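PDB 4NZK: AlgX/AlgJ SGNH hydrolase-like domain-containing protein from Eubacterium siraeum, which is of unknown function but may be an SGNH hydrolase-like enzyme acting on ester or acetyl groups. Local coordinates for residues C308-F313 with N348-K353; N84-L89 with N135-V140. All coordinates share one frame; numbering follows the deposited sequence.

Interaction 1: C308-F313 with N348-K353; sequences CDIRYF and NNLLSK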
# COMPACT_ATOMS: atom_id res chain seq x y z
N CYS A 308 7.54 -7.06 -3.44
CA CYS A 308 8.51 -7.17 -2.37
C CYS A 308 8.18 -6.22 -1.23
O CYS A 308 7.74 -5.11 -1.45
CB CYS A 308 9.87 -6.78 -2.91
SG CYS A 308 10.43 -7.67 -4.39
N ASP A 309 8.44 -6.66 -0.01
CA ASP A 309 8.20 -5.87 1.17
C ASP A 309 9.53 -5.35 1.71
O ASP A 309 10.46 -6.12 1.91
CB ASP A 309 7.51 -6.69 2.26
CG ASP A 309 6.87 -5.80 3.31
OD1 ASP A 309 7.64 -5.18 4.11
OD2 ASP A 309 5.61 -5.74 3.34
N ILE A 310 9.60 -4.05 1.99
CA ILE A 310 10.84 -3.45 2.48
C ILE A 310 11.31 -4.00 3.83
O ILE A 310 12.47 -3.84 4.18
CB ILE A 310 10.70 -1.92 2.58
CG1 ILE A 310 9.64 -1.54 3.63
CG2 ILE A 310 10.36 -1.32 1.22
CD1 ILE A 310 9.39 -0.06 3.74
N ARG A 311 10.42 -4.64 4.58
CA ARG A 311 10.76 -5.25 5.86
C ARG A 311 11.35 -6.68 5.75
O ARG A 311 12.03 -7.13 6.66
CB ARG A 311 9.51 -5.30 6.75
CG ARG A 311 8.95 -3.92 7.05
CD ARG A 311 7.52 -4.00 7.55
NE ARG A 311 6.57 -4.36 6.49
CZ ARG A 311 5.30 -4.70 6.73
NH1 ARG A 311 4.85 -4.71 7.99
NH2 ARG A 311 4.49 -5.04 5.73
N TYR A 312 11.09 -7.35 4.62
CA TYR A 312 11.36 -8.79 4.45
C TYR A 312 11.97 -9.04 3.07
O TYR A 312 11.32 -9.50 2.12
CB TYR A 312 10.07 -9.60 4.57
CG TYR A 312 9.23 -9.23 5.75
CD1 TYR A 312 9.65 -9.49 7.02
CD2 TYR A 312 8.02 -8.59 5.59
CE1 TYR A 312 8.86 -9.15 8.09
CE2 TYR A 312 7.23 -8.21 6.66
CZ TYR A 312 7.66 -8.50 7.92
OH TYR A 312 6.91 -8.15 9.02
N PHE A 313 13.23 -8.74 2.95
CA PHE A 313 13.89 -8.81 1.66
C PHE A 313 15.32 -9.13 1.94
O PHE A 313 16.04 -8.32 2.53
CB PHE A 313 13.76 -7.49 0.94
CG PHE A 313 14.26 -7.53 -0.49
CD1 PHE A 313 13.43 -8.02 -1.50
CD2 PHE A 313 15.51 -7.04 -0.84
CE1 PHE A 313 13.85 -8.06 -2.81
CE2 PHE A 313 15.94 -7.09 -2.16
CZ PHE A 313 15.10 -7.58 -3.15
N ASN A 348 18.64 -1.02 5.16
CA ASN A 348 19.18 -2.24 5.78
C ASN A 348 18.94 -3.51 5.04
O ASN A 348 19.70 -4.48 5.22
CB ASN A 348 18.62 -2.37 7.17
CG ASN A 348 19.03 -1.21 8.08
OD1 ASN A 348 20.09 -0.61 7.91
ND2 ASN A 348 18.16 -0.87 9.02
N ASN A 349 17.87 -3.54 4.25
CA ASN A 349 17.50 -4.74 3.51
C ASN A 349 17.73 -4.58 2.00
O ASN A 349 18.42 -5.36 1.40
CB ASN A 349 16.06 -5.14 3.82
CG ASN A 349 15.79 -5.33 5.31
OD1 ASN A 349 16.66 -5.79 6.07
ND2 ASN A 349 14.59 -4.93 5.76
N LEU A 350 17.13 -3.57 1.41
CA LEU A 350 17.23 -3.41 -0.03
C LEU A 350 18.63 -3.02 -0.49
O LEU A 350 19.07 -3.46 -1.53
CB LEU A 350 16.24 -2.37 -0.55
CG LEU A 350 14.81 -2.87 -0.75
CD1 LEU A 350 14.21 -3.55 0.44
CD2 LEU A 350 13.92 -1.75 -1.25
N LEU A 351 19.29 -2.15 0.28
CA LEU A 351 20.59 -1.64 -0.14
C LEU A 351 21.78 -2.31 0.48
O LEU A 351 22.89 -1.87 0.22
CB LEU A 351 20.64 -0.15 0.13
CG LEU A 351 19.65 0.64 -0.71
CD1 LEU A 351 19.57 2.09 -0.24
CD2 LEU A 351 20.00 0.58 -2.19
N SER A 352 21.56 -3.36 1.27
CA SER A 352 22.64 -4.16 1.87
C SER A 352 22.96 -5.28 0.90
O SER A 352 22.05 -5.92 0.34
CB SER A 352 22.24 -4.72 3.22
OG SER A 352 21.09 -5.55 3.13
N LYS A 353 24.26 -5.50 0.72
CA LYS A 353 24.76 -6.44 -0.29
C LYS A 353 24.49 -7.86 0.16
O LYS A 353 24.71 -8.22 1.32
CB LYS A 353 26.26 -6.22 -0.55
CG LYS A 353 26.62 -4.94 -1.29
CD LYS A 353 26.77 -5.13 -2.79
CE LYS A 353 27.39 -3.90 -3.45
OXT LYS A 353 24.02 -8.66 -0.67
O HOH W 1 13.55 -5.32 8.47
O HOH W 2 18.81 -7.96 3.03

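Interaction 2: N84-L89 with N135-V140; sequences NYASYL and NKLVNV. With EDO (1,2-ethanediol), chain D.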
# COMPACT_ATOMS: atom_id res chain seq x y z
N ASN A 84 15.42 10.52 5.57
CA ASN A 84 16.13 9.25 5.41
C ASN A 84 15.56 8.48 4.24
O ASN A 84 16.29 8.06 3.36
CB ASN A 84 16.07 8.41 6.66
CG ASN A 84 16.92 8.96 7.80
OD1 ASN A 84 17.55 10.01 7.71
ND2 ASN A 84 16.96 8.21 8.86
N TYR A 85 14.24 8.32 4.23
CA TYR A 85 13.55 7.62 3.14
C TYR A 85 13.96 8.21 1.78
O TYR A 85 14.30 7.47 0.87
CB TYR A 85 12.03 7.79 3.37
CG TYR A 85 11.16 7.26 2.26
CD1 TYR A 85 10.88 5.91 2.18
CD2 TYR A 85 10.59 8.10 1.31
CE1 TYR A 85 10.06 5.40 1.19
CE2 TYR A 85 9.76 7.59 0.31
CZ TYR A 85 9.50 6.25 0.24
OH TYR A 85 8.72 5.68 -0.71
N ALA A 86 13.87 9.52 1.64
CA ALA A 86 14.21 10.14 0.34
C ALA A 86 15.65 9.84 -0.03
O ALA A 86 15.93 9.52 -1.17
CB ALA A 86 13.98 11.64 0.35
N SER A 87 16.57 9.92 0.93
CA SER A 87 17.97 9.61 0.66
C SER A 87 18.17 8.17 0.21
O SER A 87 18.99 7.89 -0.68
CB SER A 87 18.82 9.92 1.89
OG SER A 87 20.20 9.74 1.64
N TYR A 88 17.44 7.24 0.80
CA TYR A 88 17.54 5.85 0.42
C TYR A 88 16.99 5.61 -0.99
O TYR A 88 17.57 4.85 -1.79
CB TYR A 88 16.83 4.95 1.43
CG TYR A 88 17.27 5.12 2.87
CD1 TYR A 88 18.53 5.58 3.18
CD2 TYR A 88 16.40 4.82 3.92
CE1 TYR A 88 18.93 5.76 4.49
CE2 TYR A 88 16.80 4.98 5.23
CZ TYR A 88 18.06 5.46 5.51
OH TYR A 88 18.46 5.63 6.83
N LEU A 89 15.85 6.19 -1.30
CA LEU A 89 15.32 6.10 -2.66
C LEU A 89 16.30 6.68 -3.66
O LEU A 89 16.49 6.13 -4.74
CB LEU A 89 13.97 6.83 -2.82
CG LEU A 89 12.75 5.95 -2.65
CD1 LEU A 89 12.65 5.32 -1.29
CD2 LEU A 89 11.52 6.76 -2.95
N ASN A 135 10.14 16.76 -2.33
CA ASN A 135 11.07 17.85 -2.55
C ASN A 135 12.51 17.37 -2.44
O ASN A 135 13.41 18.06 -2.93
CB ASN A 135 10.83 18.97 -1.55
CG ASN A 135 9.52 19.70 -1.80
OD1 ASN A 135 9.04 19.78 -2.92
ND2 ASN A 135 8.97 20.27 -0.74
N LYS A 136 12.74 16.24 -1.79
CA LYS A 136 14.10 15.73 -1.57
C LYS A 136 14.50 14.66 -2.57
O LYS A 136 15.67 14.20 -2.58
CB LYS A 136 14.19 15.17 -0.13
CG LYS A 136 14.12 16.26 0.92
CD LYS A 136 13.85 15.74 2.32
CE LYS A 136 13.85 16.85 3.37
NZ LYS A 136 12.82 17.92 3.10
N LEU A 137 13.57 14.26 -3.45
CA LEU A 137 13.86 13.22 -4.44
C LEU A 137 14.70 13.75 -5.57
O LEU A 137 14.55 14.90 -5.98
CB LEU A 137 12.58 12.67 -5.05
CG LEU A 137 11.69 11.91 -4.08
CD1 LEU A 137 10.38 11.60 -4.79
CD2 LEU A 137 12.36 10.68 -3.50
N VAL A 138 15.59 12.89 -6.08
CA VAL A 138 16.46 13.18 -7.21
C VAL A 138 16.28 12.06 -8.24
O VAL A 138 16.61 10.90 -7.99
CB VAL A 138 17.93 13.27 -6.80
CG1 VAL A 138 18.82 13.46 -8.02
CG2 VAL A 138 18.13 14.38 -5.80
N ASN A 139 15.74 12.43 -9.41
CA ASN A 139 15.49 11.52 -10.51
C ASN A 139 14.57 10.33 -10.16
O ASN A 139 14.66 9.25 -10.71
CB ASN A 139 16.79 11.01 -11.12
CG ASN A 139 17.62 12.11 -11.68
OD1 ASN A 139 17.08 13.07 -12.24
ND2 ASN A 139 18.96 12.01 -11.51
N VAL A 140 13.67 10.60 -9.23
CA VAL A 140 12.61 9.67 -8.85
C VAL A 140 11.30 10.39 -9.16
O VAL A 140 11.12 11.54 -8.76
CB VAL A 140 12.69 9.26 -7.37
CG1 VAL A 140 11.52 8.40 -6.94
CG2 VAL A 140 13.98 8.51 -7.13
C1 EDO D . 14.58 21.73 3.88
O1 EDO D . 14.15 22.02 2.51
C2 EDO D . 13.37 21.38 4.77
O2 EDO D . 13.25 19.94 4.97

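Interaction 1: C308-F313 with N348-K353
Leu-350 lies across Phe-313 at about a right angle, its CD1 methyl 3.9 Å from ring atom CD2 of Phe-313. The same methyl also approaches the CA atom of Ile-310, so one branch of the leucine packs against both ends of the 310-313 loop. Beside this apolar patch, Asn-349 supplies the polar link. Its CG stands beside the backbone N (chi1 -55°), and ND2 donates to the carbonyl O of Ile-310 over 2.9 Å. The bond is nearly straight, 170° at the hydrogen, and the acceptor lies in the amide plane. A water accepts from the same ND2 and donates to Arg-311 O, bridging the segments, while a second water sits within hydrogen-bonding distance of both Phe-313 O and Asn-349 O.

The loop has its own bracing. Arg-311 grips the carboxylate of Asp-309 side-on, with NE 2.7 Å from OD1 and NH2 2.7 Å from OD2. Asp-309 OD1 uses its anti lone pair for the backbone N of Arg-311, which makes an Asx turn. Lys-287 pairs with Asp-309 OD2 and Asp-267 with Arg-311 NH2, which probably stabilises these charges. Beyond this contact, Leu-350 also packs on Phe-286 and Phe-331 of neighbouring strands. A type I beta turn (Asp-309 to Tyr-312, closed by the bond from Tyr-312 N to Asp-309 O) thus follows strand 304-309 of the mixed sheet and packs on the C-terminal end of helix 344-350, an alpha/beta arrangement consistent with the SGNH hydrolase clan.

Interaction 2: N84-L89 with N135-V140
Ala-86 CB meets Lys-136 CB at 3.6 Å, the closest approach between residues 84-89 and 135-140. From there the lysine turns away from the contact: chi2 and chi3 are extended, and the bend comes at chi4 (59°), which sets NZ 2.8 Å from O2 of an ethanediol, probably from the crystallisation liquor. The ammonium also bonds Ser-132; toward residues 84-89 it is CB that makes the contact.

One residue on, the CD2 branch of Leu-137 lies 4.0 Å from CD2 of Leu-89, the two side chains meeting at a slant, and 4.3 Å from Ala-86 CB. Leu-89 has an unusual chi1 of -95°, away from the staggered values. Its two branches divide the work: CD1 lies over one face of the Tyr-85 ring, toward the rim, whereas CD2 faces Leu-137 and also CG1 of Val-140 at 4.3 Å. Asn-90 adds polar links to the backbone, its side chain bonding Lys-136 O and Val-138 N. Between the two segments themselves the contacts are almost all between aliphatic carbons, with the carbonyl O of Leu-89 also near Val-140 CG2, which implies that burial of apolar surface probably holds this pairing, with Asn-90 adding polar links.

Both contacts are partly buried and lie well off the centre of the chain, with their own centres about 17 Å apart. Interaction 1 joins the end of strand 304-309 to the final helix, whereas interaction 2 joins helix 83-96 to the turn following helix 126-136. Their chemistry differs accordingly: the first combines apolar packing with a side-chain-to-backbone bond and a bridging water, the second relies on aliphatic surfaces. Helix 344-350 connects them, since Ile-346 packs on Leu-89 and Glu-344 bonds Tyr-88. Phe-331 of strand 328-334 touches both Leu-350 and Leu-89, and Leu-351 CD1 reaches Tyr-88 O at 3.7 Å, giving a direct packing contact between the two sites.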